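Local structure of mitochondrial antiviral signaling protein (MAVS) (Equus caballus, 4O9L) at residues Leu34-Leu45 with Glu60-Trp71. The protein probably relays antiviral innate immune signals by assembling, through its caspase recruitment domain, into prion-like filaments. The protein carries 1 engineered substitution. Numbering follows the deposited sequence.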
loop_
_atom_site.group_PDB
_atom_site.type_symbol
_atom_site.label_atom_id
_atom_site.label_comp_id
_atom_site.label_asym_id
_atom_site.label_seq_id
_atom_site.Cartn_x
_atom_site.Cartn_y
_atom_site.Cartn_z
ATOM N N LEU A 34 5.922 -6.116 -1.183
ATOM C CA LEU A 34 6.191 -4.794 -0.625
ATOM C C LEU A 34 7.513 -4.808 0.129
ATOM O O LEU A 34 7.536 -4.979 1.348
ATOM C CB LEU A 34 5.039 -4.365 0.299
ATOM C CG LEU A 34 3.693 -4.200 -0.427
ATOM C CD1 LEU A 34 2.516 -4.226 0.548
ATOM C CD2 LEU A 34 3.662 -2.907 -1.239
ATOM N N SER A 35 8.611 -4.636 -0.602
ATOM C CA SER A 35 9.957 -4.771 -0.041
ATOM C C SER A 35 10.290 -3.717 1.018
ATOM O O SER A 35 11.309 -3.821 1.704
ATOM C CB SER A 35 11.009 -4.769 -1.165
ATOM O OG SER A 35 10.986 -3.547 -1.904
ATOM N N CYS A 36 9.440 -2.698 1.150
ATOM C CA CYS A 36 9.688 -1.644 2.126
ATOM C C CYS A 36 9.237 -2.057 3.512
ATOM O O CYS A 36 9.655 -1.455 4.489
ATOM C CB CYS A 36 9.010 -0.329 1.735
ATOM S SG CYS A 36 7.206 -0.403 1.732
ATOM N N LEU A 37 8.394 -3.086 3.593
ATOM C CA LEU A 37 7.957 -3.612 4.886
ATOM C C LEU A 37 9.071 -4.435 5.544
ATOM O O LEU A 37 9.847 -5.110 4.862
ATOM C CB LEU A 37 6.690 -4.469 4.720
ATOM C CG LEU A 37 5.483 -3.723 4.151
ATOM C CD1 LEU A 37 4.268 -4.638 4.007
ATOM C CD2 LEU A 37 5.148 -2.543 5.069
ATOM N N THR A 38 9.160 -4.371 6.870
ATOM C CA THR A 38 10.104 -5.215 7.600
ATOM C C THR A 38 9.499 -6.597 7.802
ATOM O O THR A 38 8.285 -6.780 7.627
ATOM C CB THR A 38 10.475 -4.603 8.956
ATOM O OG1 THR A 38 9.287 -4.442 9.737
ATOM C CG2 THR A 38 11.136 -3.239 8.755
ATOM N N THR A 39 10.334 -7.575 8.152
ATOM C CA THR A 39 9.833 -8.923 8.417
ATOM C C THR A 39 8.820 -8.882 9.553
ATOM O O THR A 39 7.815 -9.592 9.525
ATOM C CB THR A 39 10.962 -9.899 8.780
ATOM O OG1 THR A 39 11.879 -9.251 9.673
ATOM C CG2 THR A 39 11.706 -10.340 7.527
ATOM N N SER A 40 9.091 -8.028 10.540
ATOM C CA SER A 40 8.165 -7.788 11.638
ATOM C C SER A 40 6.830 -7.208 11.160
ATOM O O SER A 40 5.762 -7.629 11.628
ATOM C CB SER A 40 8.797 -6.860 12.673
ATOM O OG SER A 40 7.831 -6.435 13.619
ATOM N N ASP A 41 6.893 -6.240 10.240
ATOM C CA ASP A 41 5.693 -5.691 9.606
ATOM C C ASP A 41 4.890 -6.812 8.935
ATOM O O ASP A 41 3.674 -6.919 9.120
ATOM C CB ASP A 41 6.065 -4.673 8.519
ATOM C CG ASP A 41 6.623 -3.373 9.073
ATOM O OD1 ASP A 41 6.466 -3.093 10.283
ATOM O OD2 ASP A 41 7.218 -2.626 8.262
ATOM N N GLN A 42 5.580 -7.620 8.133
ATOM C CA GLN A 42 4.954 -8.717 7.403
ATOM C C GLN A 42 4.238 -9.633 8.376
ATOM O O GLN A 42 3.070 -9.961 8.180
ATOM C CB GLN A 42 6.006 -9.520 6.635
ATOM C CG GLN A 42 6.755 -8.735 5.575
ATOM C CD GLN A 42 5.994 -8.655 4.270
ATOM O OE1 GLN A 42 4.861 -9.131 4.172
ATOM N NE2 GLN A 42 6.618 -8.061 3.250
ATOM N N ASP A 43 4.951 -10.033 9.427
ATOM C CA ASP A 43 4.410 -10.948 10.431
ATOM C C ASP A 43 3.131 -10.397 11.038
ATOM O O ASP A 43 2.126 -11.092 11.118
ATOM C CB ASP A 43 5.436 -11.207 11.543
ATOM C CG ASP A 43 6.584 -12.090 11.086
ATOM O OD1 ASP A 43 6.445 -12.751 10.034
ATOM O OD2 ASP A 43 7.616 -12.136 11.792
ATOM N N ARG A 44 3.186 -9.140 11.459
ATOM C CA ARG A 44 2.047 -8.478 12.085
ATOM C C ARG A 44 0.855 -8.322 11.135
ATOM O O ARG A 44 -0.300 -8.532 11.522
ATOM C CB ARG A 44 2.468 -7.109 12.625
ATOM C CG ARG A 44 1.325 -6.315 13.192
ATOM C CD ARG A 44 1.790 -4.997 13.799
ATOM N NE ARG A 44 2.416 -4.112 12.817
ATOM C CZ ARG A 44 1.753 -3.311 11.983
ATOM N NH1 ARG A 44 0.425 -3.281 11.988
ATOM N NH2 ARG A 44 2.422 -2.540 11.131
ATOM N N LEU A 45 1.130 -7.958 9.888
ATOM C CA LEU A 45 0.057 -7.771 8.919
ATOM C C LEU A 45 -0.616 -9.095 8.496
ATOM O O LEU A 45 -1.827 -9.128 8.285
ATOM C CB LEU A 45 0.538 -6.952 7.711
ATOM C CG LEU A 45 0.804 -5.472 8.021
ATOM C CD1 LEU A 45 1.610 -4.820 6.890
ATOM C CD2 LEU A 45 -0.507 -4.709 8.237
ATOM N N GLU A 60 -5.051 -0.800 7.505
ATOM C CA GLU A 60 -3.849 -0.881 8.320
ATOM C C GLU A 60 -2.595 -0.975 7.447
ATOM O O GLU A 60 -1.538 -0.436 7.789
ATOM C CB GLU A 60 -3.962 -2.054 9.303
ATOM C CG GLU A 60 -2.728 -2.294 10.166
ATOM C CD GLU A 60 -2.316 -1.082 10.981
ATOM O OE1 GLU A 60 -3.179 -0.229 11.310
ATOM O OE2 GLU A 60 -1.108 -0.984 11.299
ATOM N N LEU A 61 -2.723 -1.639 6.306
ATOM C CA LEU A 61 -1.604 -1.776 5.377
ATOM C C LEU A 61 -1.100 -0.410 4.887
ATOM O O LEU A 61 0.106 -0.153 4.853
ATOM C CB LEU A 61 -1.997 -2.656 4.185
ATOM C CG LEU A 61 -0.929 -2.816 3.090
ATOM C CD1 LEU A 61 0.360 -3.389 3.677
ATOM C CD2 LEU A 61 -1.423 -3.696 1.941
ATOM N N PHE A 62 -2.027 0.473 4.523
ATOM C CA PHE A 62 -1.632 1.779 3.992
ATOM C C PHE A 62 -0.962 2.644 5.051
ATOM O O PHE A 62 0.062 3.286 4.781
ATOM C CB PHE A 62 -2.818 2.491 3.323
ATOM C CG PHE A 62 -3.243 1.859 2.009
ATOM C CD1 PHE A 62 -2.302 1.605 1.007
ATOM C CD2 PHE A 62 -4.571 1.511 1.781
ATOM C CE1 PHE A 62 -2.682 1.025 -0.210
ATOM C CE2 PHE A 62 -4.966 0.926 0.567
ATOM C CZ PHE A 62 -4.016 0.680 -0.425
ATOM N N THR A 63 -1.503 2.653 6.267
ATOM C CA THR A 63 -0.850 3.421 7.332
ATOM C C THR A 63 0.482 2.777 7.730
ATOM O O THR A 63 1.425 3.471 8.127
ATOM C CB THR A 63 -1.787 3.706 8.549
ATOM O OG1 THR A 63 -2.167 2.483 9.172
ATOM C CG2 THR A 63 -3.044 4.409 8.090
ATOM N N SER A 64 0.576 1.457 7.599
ATOM C CA SER A 64 1.852 0.782 7.837
ATOM C C SER A 64 2.880 1.142 6.765
ATOM O O SER A 64 4.050 1.387 7.070
ATOM C CB SER A 64 1.674 -0.739 7.904
ATOM O OG SER A 64 0.939 -1.095 9.061
ATOM N N LEU A 65 2.440 1.166 5.510
ATOM C CA LEU A 65 3.324 1.517 4.398
ATOM C C LEU A 65 3.880 2.928 4.584
ATOM O O LEU A 65 5.072 3.173 4.423
ATOM C CB LEU A 65 2.574 1.400 3.063
ATOM C CG LEU A 65 2.380 -0.018 2.499
ATOM C CD1 LEU A 65 1.409 0.006 1.322
ATOM C CD2 LEU A 65 3.719 -0.621 2.064
ATOM N N ARG A 66 3.003 3.839 4.983
ATOM C CA ARG A 66 3.330 5.256 5.105
ATOM C C ARG A 66 4.491 5.545 6.083
ATOM O O ARG A 66 5.193 6.555 5.948
ATOM C CB ARG A 66 2.058 6.020 5.511
ATOM C CG ARG A 66 2.216 7.518 5.620
ATOM C CD ARG A 66 1.035 8.132 6.341
ATOM N NE ARG A 66 0.885 9.539 5.990
ATOM C CZ ARG A 66 -0.073 10.328 6.458
ATOM N NH1 ARG A 66 -0.131 11.599 6.079
ATOM N NH2 ARG A 66 -0.971 9.842 7.307
ATOM N N ARG A 67 4.701 4.648 7.046
ATOM C CA ARG A 67 5.812 4.761 7.994
ATOM C C ARG A 67 7.161 4.310 7.409
ATOM O O ARG A 67 8.205 4.485 8.041
ATOM C CB ARG A 67 5.529 3.920 9.247
ATOM C CG ARG A 67 4.371 4.402 10.115
ATOM C CD ARG A 67 4.263 3.604 11.439
ATOM N NE ARG A 67 3.303 2.505 11.342
ATOM C CZ ARG A 67 1.994 2.642 11.539
ATOM N NH1 ARG A 67 1.184 1.588 11.429
ATOM N NH2 ARG A 67 1.499 3.835 11.849
ATOM N N ARG A 68 7.152 3.719 6.220
ATOM C CA ARG A 68 8.382 3.127 5.683
ATOM C C ARG A 68 8.960 3.877 4.484
ATOM O O ARG A 68 8.225 4.445 3.664
ATOM C CB ARG A 68 8.154 1.652 5.304
ATOM C CG ARG A 68 7.693 0.759 6.470
ATOM C CD ARG A 68 8.777 0.601 7.528
ATOM N NE ARG A 68 8.336 -0.261 8.628
ATOM C CZ ARG A 68 8.196 0.136 9.892
ATOM N NH1 ARG A 68 7.779 -0.723 10.823
ATOM N NH2 ARG A 68 8.485 1.390 10.231
ATOM N N ASN A 69 10.285 3.849 4.380
ATOM C CA ASN A 69 11.004 4.403 3.235
ATOM C C ASN A 69 10.464 3.934 1.883
ATOM O O ASN A 69 10.286 2.728 1.662
ATOM C CB ASN A 69 12.494 4.020 3.334
ATOM C CG ASN A 69 13.256 4.263 2.025
ATOM O OD1 ASN A 69 13.266 3.418 1.110
ATOM N ND2 ASN A 69 13.913 5.417 1.938
ATOM N N GLY A 70 10.198 4.887 0.988
ATOM C CA GLY A 70 9.910 4.589 -0.406
ATOM C C GLY A 70 8.687 3.729 -0.674
ATOM O O GLY A 70 8.626 3.026 -1.689
ATOM N N TRP A 71 7.710 3.795 0.230
ATOM C CA TRP A 71 6.518 2.961 0.139
ATOM C C TRP A 71 5.725 3.176 -1.142
ATOM O O TRP A 71 5.089 2.245 -1.633
ATOM C CB TRP A 71 5.601 3.188 1.344
ATOM C CG TRP A 71 4.965 4.553 1.391
ATOM C CD1 TRP A 71 5.471 5.671 1.994
ATOM C CD2 TRP A 71 3.684 4.929 0.854
ATOM N NE1 TRP A 71 4.590 6.727 1.851
ATOM C CE2 TRP A 71 3.491 6.299 1.156
ATOM C CE3 TRP A 71 2.696 4.251 0.128
ATOM C CZ2 TRP A 71 2.344 6.994 0.767
ATOM C CZ3 TRP A 71 1.556 4.940 -0.258
ATOM C CH2 TRP A 71 1.388 6.297 0.064
#
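The salt bridge between D41 and R68 is a worked example of a bidentate carboxylate–guanidinium pair. R68 comes side-on, NE giving a bond to D41 OD2 (2.6 Å) and NH1 one to D41 OD1 (2.8 Å). Both oxygens use their syn lone pairs, and the two flat groups lie only 12° from coplanar. A bend at chi2 (-67°) turns the arginine chain over the carbonyl oxygen of C36 to reach the acid. D41 is also held by a capping box with T38, the N-cap residue: D41 OD2 accepts T38 N, which arrives from above the carboxylate plane, while T38 OG1 caps D41 N. A second polar cluster follows one turn on. R44 NH2 donates to S64 OG almost straight, close to the guanidinium plane. R44 NH1 meets E60 OE2 (2.8 Å) on its anti side, out of the carboxylate plane, and the two flat groups stand 78° apart. R67, from the same segment as E60, adds a salt bridge to E60 OE2, so the carboxylate probably offsets two nearby arginine charges. These bonds tie together the nearly antiparallel helical segments 39-45 and 60-66 of the caspase recruitment domain, a helical bundle of the death-fold superfamily. Beneath them lies the apolar layer. L61 CD1 meets L45 CD1 at 3.7 Å and L34 CD1 tip to tip. L65 CD2 sits against L37 CD2, and C36 SG lies 3.5 Å from L65 CD2. L31 touches L37, L45 and L61, and S74 and A78 of helix 71-81 touch L34.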